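Local coordinates for DNA ligase (PDB 3GDE), which probably seals nicks in double-stranded DNA during replication, recombination and repair, spending ATP and passing through an adenylated-lysine intermediate, at residues Ser447-Ala452 with Glu481-Leu486; Ser518-Arg523 with Arg544-Tyr549. All blocks are in the same frame, centred on the assembly; numbering follows the deposited sequence.

Contact 1 (Ser447-Ala452 with Glu481-Leu486); sequences SSFELA and EMFRPL
F483 O accepts a backbone hydrogen bond from L486 N at 2.9 Å, which closes the 3-10 turn just after F483, the residue whose ring meets F449. The meeting itself is purely apolar. Carbon CE2 of F483 comes up to the same-named atom CE2 of F449 at 3.6 Å, with F449 CD2 only slightly farther from it at 3.7 Å. F483 CD2 also comes within 3.8 Å of F449 CE2. The two phenyls therefore touch rim to rim, neither lying over the face of its mate; their planes are inclined by 36° and their centroids stand 5.8 Å apart. Both side chains leave their backbones toward each other, and F483 does so with chi1 at -91°, well off the usual staggered value. This is the interior of an OB fold: F449 sits on barrel strand 446-454, and F483 on helix 473-483, which follows strand 461-467 and packs on the barrel in the way expected of the OB-fold helix. The pair belongs to a wider aromatic cluster: F503 is edge-to-face against F449, F471 also meets F449, and F497 stacks on F483. Just before F449, S447 and S448 both face E436, a classic beta bulge. Away from the rings, E481 OE1 and R484 NH1 form a salt bridge of 2.8 Å, although as a hydrogen bond it is weak, being bent to 115°.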
loop_
_atom_site.group_PDB
_atom_site.type_symbol
_atom_site.label_atom_id
_atom_site.label_comp_id
_atom_site.label_asym_id
_atom_site.label_seq_id
_atom_site.Cartn_x
_atom_site.Cartn_y
_atom_site.Cartn_z
ATOM N N SER A 447 19.093 17.257 4.706
ATOM C CA SER A 447 18.425 18.542 4.476
ATOM C C SER A 447 17.475 18.515 3.279
ATOM O O SER A 447 16.531 19.308 3.206
ATOM C CB SER A 447 19.462 19.654 4.290
ATOM O OG SER A 447 20.194 19.475 3.087
ATOM N N SER A 448 17.731 17.578 2.366
ATOM C CA SER A 448 17.073 17.495 1.064
ATOM C C SER A 448 16.743 16.031 0.724
ATOM O O SER A 448 17.515 15.135 1.072
ATOM C CB SER A 448 18.032 18.049 0.028
ATOM O OG SER A 448 17.394 18.207 -1.199
ATOM N N PHE A 449 15.622 15.795 0.035
ATOM C CA PHE A 449 15.098 14.427 -0.194
ATOM C C PHE A 449 14.627 14.196 -1.624
ATOM O O PHE A 449 13.871 14.987 -2.170
ATOM C CB PHE A 449 13.956 14.100 0.785
ATOM C CG PHE A 449 14.308 14.329 2.225
ATOM C CD1 PHE A 449 14.071 15.567 2.826
ATOM C CD2 PHE A 449 14.891 13.319 2.986
ATOM C CE1 PHE A 449 14.405 15.790 4.169
ATOM C CE2 PHE A 449 15.233 13.537 4.334
ATOM C CZ PHE A 449 14.989 14.770 4.924
ATOM N N GLU A 450 15.086 13.104 -2.224
ATOM C CA GLU A 450 14.697 12.718 -3.588
ATOM C C GLU A 450 13.401 11.926 -3.536
ATOM O O GLU A 450 13.245 11.043 -2.680
ATOM C CB GLU A 450 15.787 11.864 -4.233
ATOM C CG GLU A 450 17.111 12.568 -4.402
ATOM C CD GLU A 450 17.015 13.739 -5.362
ATOM O OE1 GLU A 450 17.381 14.868 -4.972
ATOM O OE2 GLU A 450 16.557 13.530 -6.505
ATOM N N LEU A 451 12.483 12.235 -4.453
ATOM C CA LEU A 451 11.116 11.701 -4.389
ATOM C C LEU A 451 10.732 10.958 -5.654
ATOM O O LEU A 451 11.040 11.399 -6.764
ATOM C CB LEU A 451 10.100 12.819 -4.124
ATOM C CG LEU A 451 10.308 13.767 -2.938
ATOM C CD1 LEU A 451 9.366 14.952 -3.073
ATOM C CD2 LEU A 451 10.131 13.076 -1.595
ATOM N N ALA A 452 10.048 9.828 -5.487
ATOM C CA ALA A 452 9.705 8.988 -6.627
ATOM C C ALA A 452 8.277 8.492 -6.572
ATOM O O ALA A 452 7.748 8.210 -5.498
ATOM C CB ALA A 452 10.677 7.807 -6.738
ATOM N N GLU A 481 17.353 10.153 11.653
ATOM C CA GLU A 481 17.503 8.957 12.474
ATOM C C GLU A 481 16.832 7.737 11.849
ATOM O O GLU A 481 17.360 6.630 11.936
ATOM C CB GLU A 481 17.007 9.177 13.904
ATOM C CG GLU A 481 17.807 10.225 14.695
ATOM C CD GLU A 481 19.266 9.838 14.898
ATOM O OE1 GLU A 481 20.162 10.491 14.292
ATOM O OE2 GLU A 481 19.511 8.862 15.654
ATOM N N MET A 482 15.687 7.938 11.202
ATOM C CA MET A 482 15.000 6.819 10.563
ATOM C C MET A 482 15.552 6.429 9.188
ATOM O O MET A 482 15.321 5.313 8.733
ATOM C CB MET A 482 13.477 7.016 10.543
ATOM C CG MET A 482 12.932 7.979 9.503
ATOM S SD MET A 482 11.142 8.100 9.715
ATOM C CE MET A 482 11.047 9.126 11.180
ATOM N N PHE A 483 16.310 7.328 8.561
ATOM C CA PHE A 483 16.884 7.092 7.229
ATOM C C PHE A 483 18.296 6.562 7.234
ATOM O O PHE A 483 18.698 5.849 6.310
ATOM C CB PHE A 483 16.931 8.381 6.436
ATOM C CG PHE A 483 15.729 8.623 5.622
ATOM C CD1 PHE A 483 15.124 7.577 4.936
ATOM C CD2 PHE A 483 15.220 9.912 5.502
ATOM C CE1 PHE A 483 14.021 7.800 4.167
ATOM C CE2 PHE A 483 14.119 10.158 4.733
ATOM C CZ PHE A 483 13.503 9.098 4.066
ATOM N N ARG A 484 19.056 6.970 8.246
ATOM C CA ARG A 484 20.451 6.572 8.404
ATOM C C ARG A 484 20.704 5.069 8.143
ATOM O O ARG A 484 21.560 4.743 7.326
ATOM C CB ARG A 484 20.995 7.022 9.773
ATOM C CG ARG A 484 22.494 6.832 9.929
ATOM C CD ARG A 484 23.017 7.403 11.252
ATOM N NE ARG A 484 23.619 8.726 11.066
ATOM C CZ ARG A 484 23.207 9.845 11.656
ATOM N NH1 ARG A 484 22.174 9.833 12.500
ATOM N NH2 ARG A 484 23.842 10.984 11.404
ATOM N N PRO A 485 19.946 4.158 8.813
ATOM C CA PRO A 485 20.171 2.708 8.608
ATOM C C PRO A 485 19.945 2.239 7.171
ATOM O O PRO A 485 20.476 1.206 6.764
ATOM C CB PRO A 485 19.126 2.056 9.515
ATOM C CG PRO A 485 18.737 3.104 10.491
ATOM C CD PRO A 485 18.858 4.404 9.781
ATOM N N LEU A 486 19.168 3.011 6.417
ATOM C CA LEU A 486 18.760 2.639 5.071
ATOM C C LEU A 486 19.709 3.154 3.996
ATOM O O LEU A 486 19.448 2.953 2.810
ATOM C CB LEU A 486 17.331 3.134 4.790
ATOM C CG LEU A 486 16.198 2.779 5.764
ATOM C CD1 LEU A 486 14.873 3.235 5.170
ATOM C CD2 LEU A 486 16.138 1.278 6.101
#

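Contact 2 (Ser518-Arg523 with Arg544-Tyr549); sequences SGYALR and RVENLY
With chi1 at -62°, Y520 turns its ring opposite its own carbonyl carbon and in among the side chains of the helix, while Y549, its CG anti to the backbone N (chi1 172°), presents a ring face to it. Y520 CE1 sits over that face, offset toward the rim, 3.8 Å from Y549 CG; the planes make 57°, so the pair is oblique. At the base of the tyrosine, V545 CG1 lies 4.1 Å from Y520 CG, the two side chains running antiparallel alongside each other. The far end lies across the E546 chain, nearly perpendicular to it, and there E546 CG approaches Y520 OH to 3.3 Å, a methylene and not the carboxylate doing the touching. Replacing Y520 by an alanine would probably open a gap between strand and helix, leaving the covered Y549 face and V545 CG1 without their partner. At the backbone, Y520 N donates to S518 OG (3.1 Å) in an ST turn, and that hydroxyl is also hydrogen-bonded to K463 O. C-terminal helix 542-550 packs on the beta-hairpin of strands 509-512 and 520-523, near the probable nucleotide site: the E546 side chain is about 11 Å from that of R414, predicted to bind ATP.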
loop_
_atom_site.group_PDB
_atom_site.type_symbol
_atom_site.label_atom_id
_atom_site.label_comp_id
_atom_site.label_asym_id
_atom_site.label_seq_id
_atom_site.Cartn_x
_atom_site.Cartn_y
_atom_site.Cartn_z
ATOM N N SER A 518 11.052 9.622 -14.936
ATOM C CA SER A 518 9.591 9.694 -14.977
ATOM C C SER A 518 9.059 10.518 -16.146
ATOM O O SER A 518 7.948 10.290 -16.606
ATOM C CB SER A 518 9.047 10.266 -13.664
ATOM O OG SER A 518 9.332 11.653 -13.556
ATOM N N GLY A 519 9.858 11.475 -16.611
ATOM C CA GLY A 519 9.426 12.439 -17.620
ATOM C C GLY A 519 8.722 13.651 -17.020
ATOM O O GLY A 519 8.135 14.450 -17.743
ATOM N N TYR A 520 8.780 13.787 -15.695
ATOM C CA TYR A 520 8.061 14.840 -14.968
ATOM C C TYR A 520 8.892 15.393 -13.829
ATOM O O TYR A 520 9.728 14.693 -13.261
ATOM C CB TYR A 520 6.715 14.331 -14.429
ATOM C CG TYR A 520 5.766 13.896 -15.518
ATOM C CD1 TYR A 520 4.996 14.826 -16.205
ATOM C CD2 TYR A 520 5.654 12.555 -15.878
ATOM C CE1 TYR A 520 4.128 14.437 -17.224
ATOM C CE2 TYR A 520 4.796 12.154 -16.897
ATOM C CZ TYR A 520 4.034 13.103 -17.567
ATOM O OH TYR A 520 3.177 12.716 -18.579
ATOM N N ALA A 521 8.656 16.660 -13.501
ATOM C CA ALA A 521 9.323 17.303 -12.377
ATOM C C ALA A 521 8.330 18.150 -11.592
ATOM O O ALA A 521 7.490 18.844 -12.176
ATOM C CB ALA A 521 10.486 18.152 -12.862
ATOM N N LEU A 522 8.421 18.086 -10.268
ATOM C CA LEU A 522 7.609 18.946 -9.419
ATOM C C LEU A 522 8.245 20.333 -9.318
ATOM O O LEU A 522 9.455 20.468 -9.062
ATOM C CB LEU A 522 7.421 18.341 -8.025
ATOM C CG LEU A 522 6.782 16.952 -7.900
ATOM C CD1 LEU A 522 6.660 16.582 -6.431
ATOM C CD2 LEU A 522 5.420 16.888 -8.578
ATOM N N ARG A 523 7.417 21.352 -9.548
ATOM C CA ARG A 523 7.791 22.750 -9.378
ATOM C C ARG A 523 7.319 23.192 -7.988
ATOM O O ARG A 523 6.140 23.075 -7.652
ATOM C CB ARG A 523 7.151 23.585 -10.494
ATOM C CG ARG A 523 7.464 25.075 -10.497
ATOM C CD ARG A 523 8.723 25.427 -11.318
ATOM N NE ARG A 523 9.058 26.847 -11.199
ATOM C CZ ARG A 523 10.284 27.364 -11.291
ATOM N NH1 ARG A 523 11.343 26.587 -11.505
ATOM N NH2 ARG A 523 10.454 28.681 -11.156
ATOM N N ARG A 544 -1.114 8.403 -12.171
ATOM C CA ARG A 544 -1.685 9.517 -11.418
ATOM C C ARG A 544 -1.003 10.846 -11.793
ATOM O O ARG A 544 -1.678 11.829 -12.121
ATOM C CB ARG A 544 -1.592 9.269 -9.908
ATOM C CG ARG A 544 -2.318 10.320 -9.048
ATOM C CD ARG A 544 -3.711 9.848 -8.604
ATOM N NE ARG A 544 -4.585 10.948 -8.183
ATOM C CZ ARG A 544 -4.595 11.494 -6.967
ATOM N NH1 ARG A 544 -3.766 11.058 -6.025
ATOM N NH2 ARG A 544 -5.434 12.490 -6.689
ATOM N N VAL A 545 0.329 10.860 -11.746
ATOM C CA VAL A 545 1.107 12.055 -12.064
ATOM C C VAL A 545 0.747 12.575 -13.464
ATOM O O VAL A 545 0.486 13.773 -13.641
ATOM C CB VAL A 545 2.646 11.802 -11.913
ATOM C CG1 VAL A 545 3.459 13.050 -12.294
ATOM C CG2 VAL A 545 2.977 11.367 -10.491
ATOM N N GLU A 546 0.714 11.658 -14.435
ATOM C CA GLU A 546 0.314 11.945 -15.816
ATOM C C GLU A 546 -1.061 12.606 -15.901
ATOM O O GLU A 546 -1.214 13.625 -16.568
ATOM C CB GLU A 546 0.322 10.663 -16.657
ATOM C CG GLU A 546 1.708 10.226 -17.093
ATOM C CD GLU A 546 1.789 8.752 -17.536
ATOM O OE1 GLU A 546 0.771 8.021 -17.472
ATOM O OE2 GLU A 546 2.899 8.332 -17.940
ATOM N N ASN A 547 -2.053 12.008 -15.242
ATOM C CA ASN A 547 -3.413 12.550 -15.213
ATOM C C ASN A 547 -3.468 13.915 -14.529
ATOM O O ASN A 547 -4.144 14.825 -15.010
ATOM C CB ASN A 547 -4.389 11.580 -14.522
ATOM C CG ASN A 547 -4.629 10.293 -15.323
ATOM O OD1 ASN A 547 -4.457 10.250 -16.545
ATOM N ND2 ASN A 547 -5.029 9.238 -14.624
ATOM N N LEU A 548 -2.752 14.058 -13.419
ATOM C CA LEU A 548 -2.704 15.345 -12.723
ATOM C C LEU A 548 -2.024 16.427 -13.559
ATOM O O LEU A 548 -2.452 17.585 -13.538
ATOM C CB LEU A 548 -2.073 15.218 -11.334
ATOM C CG LEU A 548 -2.870 14.390 -10.303
ATOM C CD1 LEU A 548 -2.073 14.192 -9.016
ATOM C CD2 LEU A 548 -4.237 14.994 -9.997
ATOM N N TYR A 549 -0.991 16.039 -14.313
ATOM C CA TYR A 549 -0.338 16.942 -15.268
ATOM C C TYR A 549 -1.302 17.425 -16.360
ATOM O O TYR A 549 -1.455 18.622 -16.561
ATOM C CB TYR A 549 0.892 16.286 -15.907
ATOM C CG TYR A 549 1.484 17.110 -17.024
ATOM C CD1 TYR A 549 2.413 18.112 -16.757
ATOM C CD2 TYR A 549 1.098 16.905 -18.350
ATOM C CE1 TYR A 549 2.951 18.887 -17.774
ATOM C CE2 TYR A 549 1.631 17.673 -19.381
ATOM C CZ TYR A 549 2.554 18.664 -19.082
ATOM O OH TYR A 549 3.088 19.424 -20.092
#

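In the fold
Contact 1 is core and contact 2 only partly buried. In 447-452 with 481-486 two phenylalanines meet inside the OB barrel, within a wider aromatic cluster. In 518-523 with 544-549 a single tyrosine lies against one side of the helix near the chain's end, touching valine, the aliphatic part of a glutamate and another ring, and the buried surface is larger. The two share no helix or strand. The centres of contact 1 and contact 2 are about 22 Å apart, and the nearest atoms of contact 1 and contact 2 about 5 Å apart. Strand 461-467 runs between them: K463 pairs through NZ with E450 and through its carbonyl with S518. In sequence both segments of contact 1 come before those of contact 2.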